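Local coordinates for D-3-phosphoglycerate dehydrogenase (Sulfolobus tokodaii, PDB 2EKL), which probably catalyses the NAD-dependent oxidation of D-3-phosphoglycerate, the entry step of serine biosynthesis, as a D-isomer specific 2-hydroxyacid dehydrogenase, at residues 8-11 / 17-20; 153-158 / 181-186; 244-249 / 276-281. One frame throughout, in Å; residues are numbered along the deposited sequence.

In the fold
Contacts 2 and 3 belong to the NAD-binding Rossmann domain with its parallel seven-stranded sheet, whereas contact 1 lies in the other domain, built on a parallel five-stranded sheet, with its centre about 38 Å from that of contact 2 and 43 Å from that of contact 3. Contact 1 is buried and wholly apolar, a helix laid on its own preceding strand. Contact 2 is partly buried: an isoleucine meets bare helix backbone at one end, while the other end of the same helix segment holds a phosphate of NAD. Contact 3, also partly buried, mixes aliphatic packing with a weak, water-assisted arginine-carbonyl link and borders the second subunit. No two contacts touch.

Contact 1: residues 8-11 / 17-20; sequences ALIT and ILIK
Ile10, on strand 7-10, and Ile19, on helix 16-24, are the residues whose backbones come closest here, their CA atoms 8.4 Å apart, a gap that only side chains bridge. Ile10 directs its CB toward the helix. Its CG1 lies beside the backbone N (chi1 -59°) and its chain is then fully extended, which carries CD1 across the gap as a single methyl probe. That methyl meets the middle of the Ile19 side chain: Ile10 CD1 lies 3.4 Å from Ile19 CG1, tighter than usual for two carbons, and 4.0 Å from Ile19 CD1. The two chains cross obliquely. On the flank, the same Ile10 CD1 also approaches Leu18 CD2 at 4.2 Å, so one methyl serves two successive helix residues. Everything that meets is aliphatic, and all three residues are buried. The contact joins the first strand and the helix of a beta-alpha-beta unit, strand 7-10, helix 16-24, strand 28-31. Ile10 also packs on Val29 and Tyr31 of strand 28-31 and on Val51 of strand 49-52. Ile19 shares Tyr31, while Leu18 turns to Val51 and to Thr299 and Thr300 of helix 289-309, which brings the C-terminal helix against this one.

Contact 2: residues 153-158 / 181-186; sequences IGTKVG and EKINAK. With NAD (nicotinamide-adenine-dinucleotide), chain B.
Ile183 holds CG1 between its backbone N and carbonyl carbon (chi1 72°), and with the rest of the chain extended this sends CD1 against the backbone of helix 152-163, where it meets Thr155 and Gly158. The methyl sits 3.8 Å from Thr155 O and 4.0 Å from Gly158 C, resting on main chain where Gly158 offers no side chain; a CB there would fall too close to Ile183 CD1. Beside it, Ile183 CG2 faces Thr155 CG2 at 4.3 Å, while Thr155 OG1 is hydrogen-bonded to Gly151 O, just ahead of the helix. Ile183 follows helix 177-182, which Asn184, with positive phi, closes in a Schellman motif. At the other end of 153-158 the helix meets NAD. Ile153 N donates a nearly straight bond to NAD O1N, 3.0 Å at 172°, and Ile153 CG1 lies beside the backbone N, which lets CD1 reach NAD C6N at 3.6 Å and NAD O5D at 3.7 Å. With an alanine here the N-H would remain but everything beyond CB would go, and NAD C6N and O5D are likely to lose the methyl they rest against. Backbone amides of Arg152 and Ile153 bind NAD, and the positive end of the helix dipole would favour its phosphates: the arrangement of a Rossmann dinucleotide-binding fold, with Gly151 and Gly154 fitting its GxGxxG pattern.

Contact 3: residues 244-249 / 276-281; sequences DYIKKG and ERVIVT
Ile246, in the last turns of helix 239-247, is the first residue along its segment to meet 276-281, and it uses both branches. CG2, anti to the backbone N, lies against the stem of Arg277, with Ile246 CG2 4.1 Å from Arg277 CB; the two side chains run alongside each other, pointing opposite ways. The extended CG1 branch carries CD1 on to the strand, where Ile246 CD1 touches Val278 CG2 at 3.7 Å and the two side chains meet roughly perpendicular. Leu272 of helix 267-274 and Val251 also pack on Ile246. The contact thus ties the helix leading into strand 251-256 to the neighbouring strand 278-280, the last of the parallel sheet of the Rossmann domain within this chain; there Val278 O accepts a bond from Lys128 NZ of the second subunit. Further along, Lys248 runs fully extended back along its own helix, its NZ above one face of the Tyr245 ring, displaced toward the rim, and in a long salt bridge with Asp244 OD2, which also bonds Tyr216 OH. Gly249 then ends the helix in a Schellman motif with positive phi (93°), its N bonded to Ile246 O. Gly249 O meets the edge of the Arg277 guanidinium: Arg277 NH1 donates weakly to Gly249 O over 3.4 Å, at 147°, its stronger partner being Val251 O. A water donates to Gly249 O at 2.7 Å and takes a weak bond from Arg277 NH1.

Contact 1: residues 8-11 / 17-20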
loop_
_atom_site.group_PDB
_atom_site.type_symbol
_atom_site.label_atom_id
_atom_site.label_comp_id
_atom_site.label_asym_id
_atom_site.label_seq_id
_atom_site.Cartn_x
_atom_site.Cartn_y
_atom_site.Cartn_z
ATOM N N ALA A 8 22.223 5.894 36.631
ATOM C CA ALA A 8 21.686 6.169 35.303
ATOM C C ALA A 8 20.567 7.203 35.354
ATOM O O ALA A 8 19.707 7.156 36.233
ATOM C CB ALA A 8 21.168 4.880 34.670
ATOM N N LEU A 9 20.588 8.134 34.407
ATOM C CA LEU A 9 19.565 9.169 34.322
ATOM C C LEU A 9 18.770 8.990 33.036
ATOM O O LEU A 9 19.338 8.947 31.947
ATOM C CB LEU A 9 20.202 10.564 34.332
ATOM C CG LEU A 9 19.237 11.745 34.152
ATOM C CD1 LEU A 9 18.330 11.871 35.369
ATOM C CD2 LEU A 9 20.031 13.024 33.953
ATOM N N ILE A 10 17.455 8.855 33.169
ATOM C CA ILE A 10 16.582 8.708 32.012
ATOM C C ILE A 10 15.837 10.035 31.945
ATOM O O ILE A 10 15.095 10.392 32.858
ATOM C CB ILE A 10 15.613 7.531 32.195
ATOM C CG1 ILE A 10 16.421 6.241 32.398
ATOM C CG2 ILE A 10 14.716 7.397 30.971
ATOM C CD1 ILE A 10 15.583 4.996 32.583
ATOM N N THR A 11 16.049 10.759 30.852
ATOM C CA THR A 11 15.483 12.091 30.694
ATOM C C THR A 11 14.181 12.222 29.922
ATOM O O THR A 11 13.567 13.292 29.929
ATOM C CB THR A 11 16.516 13.005 30.028
ATOM O OG1 THR A 11 16.745 12.559 28.685
ATOM C CG2 THR A 11 17.838 12.951 30.795
ATOM N N ILE A 17 10.372 -1.453 29.809
ATOM C CA ILE A 17 11.241 -2.624 29.756
ATOM C C ILE A 17 12.685 -2.276 30.115
ATOM O O ILE A 17 13.332 -2.994 30.881
ATOM C CB ILE A 17 11.218 -3.286 28.357
ATOM C CG1 ILE A 17 12.123 -4.522 28.344
ATOM C CG2 ILE A 17 11.686 -2.298 27.302
ATOM C CD1 ILE A 17 11.724 -5.594 29.336
ATOM N N LEU A 18 13.181 -1.166 29.573
ATOM C CA LEU A 18 14.550 -0.731 29.827
ATOM C C LEU A 18 14.751 -0.335 31.286
ATOM O O LEU A 18 15.734 -0.725 31.910
ATOM C CB LEU A 18 14.908 0.443 28.905
ATOM C CG LEU A 18 16.367 0.915 28.846
ATOM C CD1 LEU A 18 16.599 1.672 27.542
ATOM C CD2 LEU A 18 16.695 1.797 30.038
ATOM N N ILE A 19 13.815 0.438 31.827
ATOM C CA ILE A 19 13.909 0.876 33.212
ATOM C C ILE A 19 13.837 -0.324 34.155
ATOM O O ILE A 19 14.619 -0.434 35.099
ATOM C CB ILE A 19 12.770 1.853 33.563
ATOM C CG1 ILE A 19 12.826 3.069 32.637
ATOM C CG2 ILE A 19 12.894 2.295 35.014
ATOM C CD1 ILE A 19 11.702 4.067 32.869
ATOM N N LYS A 20 12.890 -1.217 33.891
ATOM C CA LYS A 20 12.710 -2.414 34.708
ATOM C C LYS A 20 13.971 -3.271 34.702
ATOM O O LYS A 20 14.401 -3.769 35.742
ATOM C CB LYS A 20 11.524 -3.229 34.181
ATOM C CG LYS A 20 11.400 -4.632 34.766
ATOM C CD LYS A 20 10.107 -5.301 34.311
ATOM C CE LYS A 20 10.089 -6.784 34.664
ATOM N NZ LYS A 20 10.258 -7.016 36.125
#

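Contact 2: residues 153-158 / 181-186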
loop_
_atom_site.group_PDB
_atom_site.type_symbol
_atom_site.label_atom_id
_atom_site.label_comp_id
_atom_site.label_asym_id
_atom_site.label_seq_id
_atom_site.Cartn_x
_atom_site.Cartn_y
_atom_site.Cartn_z
ATOM N N ILE A 153 16.619 -0.977 4.073
ATOM C CA ILE A 153 15.279 -0.732 3.555
ATOM C C ILE A 153 15.199 -0.802 2.035
ATOM O O ILE A 153 14.317 -1.461 1.487
ATOM C CB ILE A 153 14.761 0.640 4.042
ATOM C CG1 ILE A 153 14.643 0.618 5.567
ATOM C CG2 ILE A 153 13.405 0.959 3.414
ATOM C CD1 ILE A 153 14.384 1.976 6.178
ATOM N N GLY A 154 16.126 -0.134 1.357
ATOM C CA GLY A 154 16.120 -0.145 -0.095
ATOM C C GLY A 154 16.139 -1.544 -0.686
ATOM O O GLY A 154 15.432 -1.830 -1.652
ATOM N N THR A 155 16.946 -2.426 -0.109
ATOM C CA THR A 155 17.030 -3.789 -0.614
ATOM C C THR A 155 15.694 -4.516 -0.527
ATOM O O THR A 155 15.271 -5.160 -1.483
ATOM C CB THR A 155 18.096 -4.605 0.149
ATOM O OG1 THR A 155 19.384 -4.011 -0.057
ATOM C CG2 THR A 155 18.122 -6.048 -0.355
ATOM N N LYS A 156 15.023 -4.407 0.616
ATOM C CA LYS A 156 13.743 -5.083 0.782
ATOM C C LYS A 156 12.631 -4.506 -0.088
ATOM O O LYS A 156 11.764 -5.244 -0.561
ATOM C CB LYS A 156 13.338 -5.087 2.259
ATOM C CG LYS A 156 14.207 -6.026 3.096
ATOM C CD LYS A 156 13.752 -6.108 4.540
ATOM C CE LYS A 156 14.540 -7.173 5.291
ATOM N NZ LYS A 156 14.108 -7.321 6.709
ATOM N N VAL A 157 12.648 -3.197 -0.304
ATOM C CA VAL A 157 11.641 -2.574 -1.155
ATOM C C VAL A 157 11.837 -3.156 -2.561
ATOM O O VAL A 157 10.877 -3.421 -3.282
ATOM C CB VAL A 157 11.806 -1.027 -1.177
ATOM C CG1 VAL A 157 10.960 -0.418 -2.289
ATOM C CG2 VAL A 157 11.381 -0.441 0.175
ATOM N N GLY A 158 13.095 -3.368 -2.932
ATOM C CA GLY A 158 13.397 -3.935 -4.236
ATOM C C GLY A 158 12.884 -5.359 -4.371
ATOM O O GLY A 158 12.336 -5.738 -5.404
ATOM N N GLU A 181 22.077 -7.921 -8.059
ATOM C CA GLU A 181 21.864 -9.112 -8.875
ATOM C C GLU A 181 21.179 -10.230 -8.099
ATOM O O GLU A 181 20.345 -10.955 -8.644
ATOM C CB GLU A 181 23.196 -9.639 -9.413
ATOM C CG GLU A 181 23.968 -8.671 -10.280
ATOM C CD GLU A 181 25.214 -9.308 -10.866
ATOM O OE1 GLU A 181 26.027 -9.851 -10.086
ATOM O OE2 GLU A 181 25.383 -9.270 -12.103
ATOM N N LYS A 182 21.535 -10.368 -6.827
ATOM C CA LYS A 182 20.971 -11.413 -5.984
ATOM C C LYS A 182 19.457 -11.332 -5.814
ATOM O O LYS A 182 18.811 -12.345 -5.557
ATOM C CB LYS A 182 21.639 -11.403 -4.604
ATOM C CG LYS A 182 21.152 -12.513 -3.677
ATOM C CD LYS A 182 21.341 -13.888 -4.317
ATOM C CE LYS A 182 20.784 -15.006 -3.443
ATOM N NZ LYS A 182 21.486 -15.112 -2.133
ATOM N N ILE A 183 18.887 -10.136 -5.948
ATOM C CA ILE A 183 17.441 -9.991 -5.794
ATOM C C ILE A 183 16.739 -9.745 -7.128
ATOM O O ILE A 183 15.599 -9.287 -7.161
ATOM C CB ILE A 183 17.080 -8.833 -4.836
ATOM C CG1 ILE A 183 17.361 -7.487 -5.504
ATOM C CG2 ILE A 183 17.891 -8.946 -3.553
ATOM C CD1 ILE A 183 16.722 -6.317 -4.773
ATOM N N ASN A 184 17.433 -10.063 -8.217
ATOM C CA ASN A 184 16.918 -9.894 -9.573
ATOM C C ASN A 184 16.844 -8.423 -9.977
ATOM O O ASN A 184 16.059 -8.049 -10.847
ATOM C CB ASN A 184 15.532 -10.530 -9.723
ATOM C CG ASN A 184 15.150 -10.754 -11.180
ATOM O OD1 ASN A 184 13.973 -10.720 -11.541
ATOM N ND2 ASN A 184 16.148 -11.003 -12.020
ATOM N N ALA A 185 17.661 -7.595 -9.336
ATOM C CA ALA A 185 17.705 -6.169 -9.650
ATOM C C ALA A 185 18.999 -5.907 -10.403
ATOM O O ALA A 185 19.832 -6.804 -10.547
ATOM C CB ALA A 185 17.667 -5.342 -8.369
ATOM N N LYS A 186 19.170 -4.685 -10.890
ATOM C CA LYS A 186 20.382 -4.337 -11.620
ATOM C C LYS A 186 20.957 -3.023 -11.104
ATOM O O LYS A 186 20.272 -1.998 -11.090
ATOM C CB LYS A 186 20.079 -4.221 -13.116
ATOM C CG LYS A 186 21.309 -3.989 -13.986
ATOM C CD LYS A 186 20.936 -3.974 -15.463
ATOM C CE LYS A 186 22.172 -3.963 -16.352
ATOM N NZ LYS A 186 23.021 -2.762 -16.122
HETATM P PA NAD B . 21.200 2.071 5.389
HETATM O O1A NAD B . 21.070 0.611 5.538
HETATM O O2A NAD B . 22.409 2.715 6.047
HETATM O O5B NAD B . 21.167 2.380 3.816
HETATM C C5B NAD B . 21.321 3.716 3.364
HETATM C C4B NAD B . 21.987 3.549 1.867
HETATM O O4B NAD B . 21.854 4.761 1.108
HETATM C C3B NAD B . 23.470 3.061 1.982
HETATM O O3B NAD B . 23.702 1.889 1.204
HETATM C C2B NAD B . 24.251 4.319 1.580
HETATM O O2B NAD B . 25.549 4.150 1.064
HETATM C C1B NAD B . 23.244 4.915 0.668
HETATM N N9A NAD B . 23.523 6.342 0.308
HETATM C C8A NAD B . 23.953 7.407 1.086
HETATM N N7A NAD B . 24.069 8.514 0.315
HETATM C C5A NAD B . 23.719 8.182 -0.949
HETATM C C6A NAD B . 23.629 8.888 -2.213
HETATM N N6A NAD B . 23.934 10.172 -2.301
HETATM N N1A NAD B . 23.204 8.192 -3.395
HETATM C C2A NAD B . 22.861 6.801 -3.364
HETATM N N3A NAD B . 22.948 6.109 -2.134
HETATM C C4A NAD B . 23.368 6.793 -0.962
HETATM O O3 NAD B . 19.909 2.795 6.024
HETATM P PN NAD B . 18.380 2.288 6.127
HETATM O O1N NAD B . 18.047 1.462 4.957
HETATM O O2N NAD B . 18.302 1.607 7.452
HETATM O O5D NAD B . 17.687 3.702 6.192
HETATM C C5D NAD B . 17.475 4.430 5.001
HETATM C C4D NAD B . 16.830 5.772 5.279
HETATM O O4D NAD B . 15.532 5.633 5.829
HETATM C C3D NAD B . 17.579 6.709 6.269
HETATM O O3D NAD B . 17.574 8.066 5.799
HETATM C C2D NAD B . 16.863 6.498 7.553
HETATM O O2D NAD B . 17.176 7.479 8.522
HETATM C C1D NAD B . 15.467 6.429 6.999
HETATM N N1N NAD B . 14.401 5.842 7.860
HETATM C C2N NAD B . 13.152 6.533 7.943
HETATM C C3N NAD B . 12.117 5.990 8.761
HETATM C C7N NAD B . 10.818 6.697 8.848
HETATM O O7N NAD B . 10.179 6.658 10.029
HETATM N N7N NAD B . 10.256 7.357 7.846
HETATM C C4N NAD B . 12.392 4.724 9.494
HETATM C C5N NAD B . 13.666 4.035 9.401
HETATM C C6N NAD B . 14.679 4.610 8.569
#

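Contact 3: residues 244-249 / 276-281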
loop_
_atom_site.group_PDB
_atom_site.type_symbol
_atom_site.label_atom_id
_atom_site.label_comp_id
_atom_site.label_asym_id
_atom_site.label_seq_id
_atom_site.Cartn_x
_atom_site.Cartn_y
_atom_site.Cartn_z
ATOM N N ASP A 244 8.240 22.787 -8.502
ATOM C CA ASP A 244 8.361 23.286 -9.865
ATOM C C ASP A 244 7.934 22.206 -10.856
ATOM O O ASP A 244 7.097 22.438 -11.734
ATOM C CB ASP A 244 9.817 23.698 -10.123
ATOM C CG ASP A 244 10.006 24.411 -11.450
ATOM O OD1 ASP A 244 9.020 24.560 -12.203
ATOM O OD2 ASP A 244 11.151 24.827 -11.737
ATOM N N TYR A 245 8.505 21.014 -10.706
ATOM C CA TYR A 245 8.194 19.912 -11.601
ATOM C C TYR A 245 6.806 19.305 -11.420
ATOM O O TYR A 245 6.286 18.666 -12.335
ATOM C CB TYR A 245 9.288 18.848 -11.495
ATOM C CG TYR A 245 10.519 19.231 -12.282
ATOM C CD1 TYR A 245 10.621 18.934 -13.643
ATOM C CD2 TYR A 245 11.555 19.947 -11.687
ATOM C CE1 TYR A 245 11.725 19.346 -14.391
ATOM C CE2 TYR A 245 12.666 20.366 -12.427
ATOM C CZ TYR A 245 12.740 20.060 -13.777
ATOM O OH TYR A 245 13.832 20.463 -14.510
ATOM N N ILE A 246 6.206 19.493 -10.251
ATOM C CA ILE A 246 4.853 18.992 -10.032
ATOM C C ILE A 246 3.903 19.948 -10.759
ATOM O O ILE A 246 2.974 19.523 -11.451
ATOM C CB ILE A 246 4.499 18.944 -8.527
ATOM C CG1 ILE A 246 5.204 17.751 -7.871
ATOM C CG2 ILE A 246 2.988 18.830 -8.339
ATOM C CD1 ILE A 246 4.919 17.600 -6.388
ATOM N N LYS A 247 4.156 21.246 -10.620
ATOM C CA LYS A 247 3.323 22.246 -11.275
ATOM C C LYS A 247 3.437 22.179 -12.796
ATOM O O LYS A 247 2.481 22.492 -13.502
ATOM C CB LYS A 247 3.679 23.643 -10.757
ATOM C CG LYS A 247 3.296 23.828 -9.294
ATOM C CD LYS A 247 3.773 25.153 -8.724
ATOM C CE LYS A 247 3.046 26.329 -9.347
ATOM N NZ LYS A 247 3.379 27.598 -8.638
ATOM N N LYS A 248 4.602 21.766 -13.294
ATOM C CA LYS A 248 4.816 21.633 -14.735
ATOM C C LYS A 248 4.015 20.442 -15.255
ATOM O O LYS A 248 3.757 20.327 -16.455
ATOM C CB LYS A 248 6.298 21.401 -15.050
ATOM C CG LYS A 248 7.206 22.586 -14.793
ATOM C CD LYS A 248 8.651 22.221 -15.091
ATOM C CE LYS A 248 9.575 23.408 -14.895
ATOM N NZ LYS A 248 11.003 23.040 -15.092
ATOM N N GLY A 249 3.637 19.552 -14.342
ATOM C CA GLY A 249 2.873 18.377 -14.719
ATOM C C GLY A 249 3.738 17.159 -14.998
ATOM O O GLY A 249 3.229 16.111 -15.405
ATOM N N GLU A 276 -2.748 18.291 -4.802
ATOM C CA GLU A 276 -3.388 16.990 -4.957
ATOM C C GLU A 276 -2.424 15.874 -5.352
ATOM O O GLU A 276 -2.702 14.700 -5.113
ATOM C CB GLU A 276 -4.528 17.078 -5.981
ATOM C CG GLU A 276 -4.122 17.621 -7.344
ATOM C CD GLU A 276 -5.317 17.865 -8.256
ATOM O OE1 GLU A 276 -6.235 18.614 -7.854
ATOM O OE2 GLU A 276 -5.338 17.313 -9.374
ATOM N N ARG A 277 -1.291 16.237 -5.947
ATOM C CA ARG A 277 -0.307 15.238 -6.362
ATOM C C ARG A 277 0.679 14.879 -5.255
ATOM O O ARG A 277 1.584 14.065 -5.456
ATOM C CB ARG A 277 0.461 15.727 -7.594
ATOM C CG ARG A 277 -0.422 15.939 -8.806
ATOM C CD ARG A 277 0.394 16.072 -10.078
ATOM N NE ARG A 277 -0.480 16.173 -11.242
ATOM C CZ ARG A 277 -0.073 16.023 -12.498
ATOM N NH1 ARG A 277 1.200 15.761 -12.762
ATOM N NH2 ARG A 277 -0.946 16.127 -13.492
ATOM N N VAL A 278 0.509 15.487 -4.086
ATOM C CA VAL A 278 1.390 15.205 -2.964
ATOM C C VAL A 278 0.658 14.388 -1.901
ATOM O O VAL A 278 -0.423 14.768 -1.440
ATOM C CB VAL A 278 1.939 16.516 -2.348
ATOM C CG1 VAL A 278 2.733 16.212 -1.081
ATOM C CG2 VAL A 278 2.826 17.223 -3.373
ATOM N N ILE A 279 1.256 13.252 -1.545
ATOM C CA ILE A 279 0.710 12.335 -0.541
ATOM C C ILE A 279 1.679 12.334 0.638
ATOM O O ILE A 279 2.874 12.100 0.460
ATOM C CB ILE A 279 0.591 10.886 -1.101
ATOM C CG1 ILE A 279 -0.480 10.819 -2.195
ATOM C CG2 ILE A 279 0.237 9.920 0.021
ATOM C CD1 ILE A 279 -0.073 11.433 -3.521
ATOM N N VAL A 280 1.168 12.579 1.840
ATOM C CA VAL A 280 2.031 12.647 3.010
ATOM C C VAL A 280 1.539 11.908 4.250
ATOM O O VAL A 280 0.371 12.011 4.625
ATOM C CB VAL A 280 2.250 14.131 3.449
ATOM C CG1 VAL A 280 3.295 14.195 4.564
ATOM C CG2 VAL A 280 2.664 14.987 2.261
ATOM N N THR A 281 2.434 11.152 4.880
ATOM C CA THR A 281 2.098 10.497 6.134
ATOM C C THR A 281 2.950 11.237 7.162
ATOM O O THR A 281 3.997 11.801 6.829
ATOM C CB THR A 281 2.381 8.975 6.129
ATOM O OG1 THR A 281 3.641 8.705 5.507
ATOM C CG2 THR A 281 1.264 8.244 5.371
HETATM O O HOH W 1 2.562 13.653 -14.515
#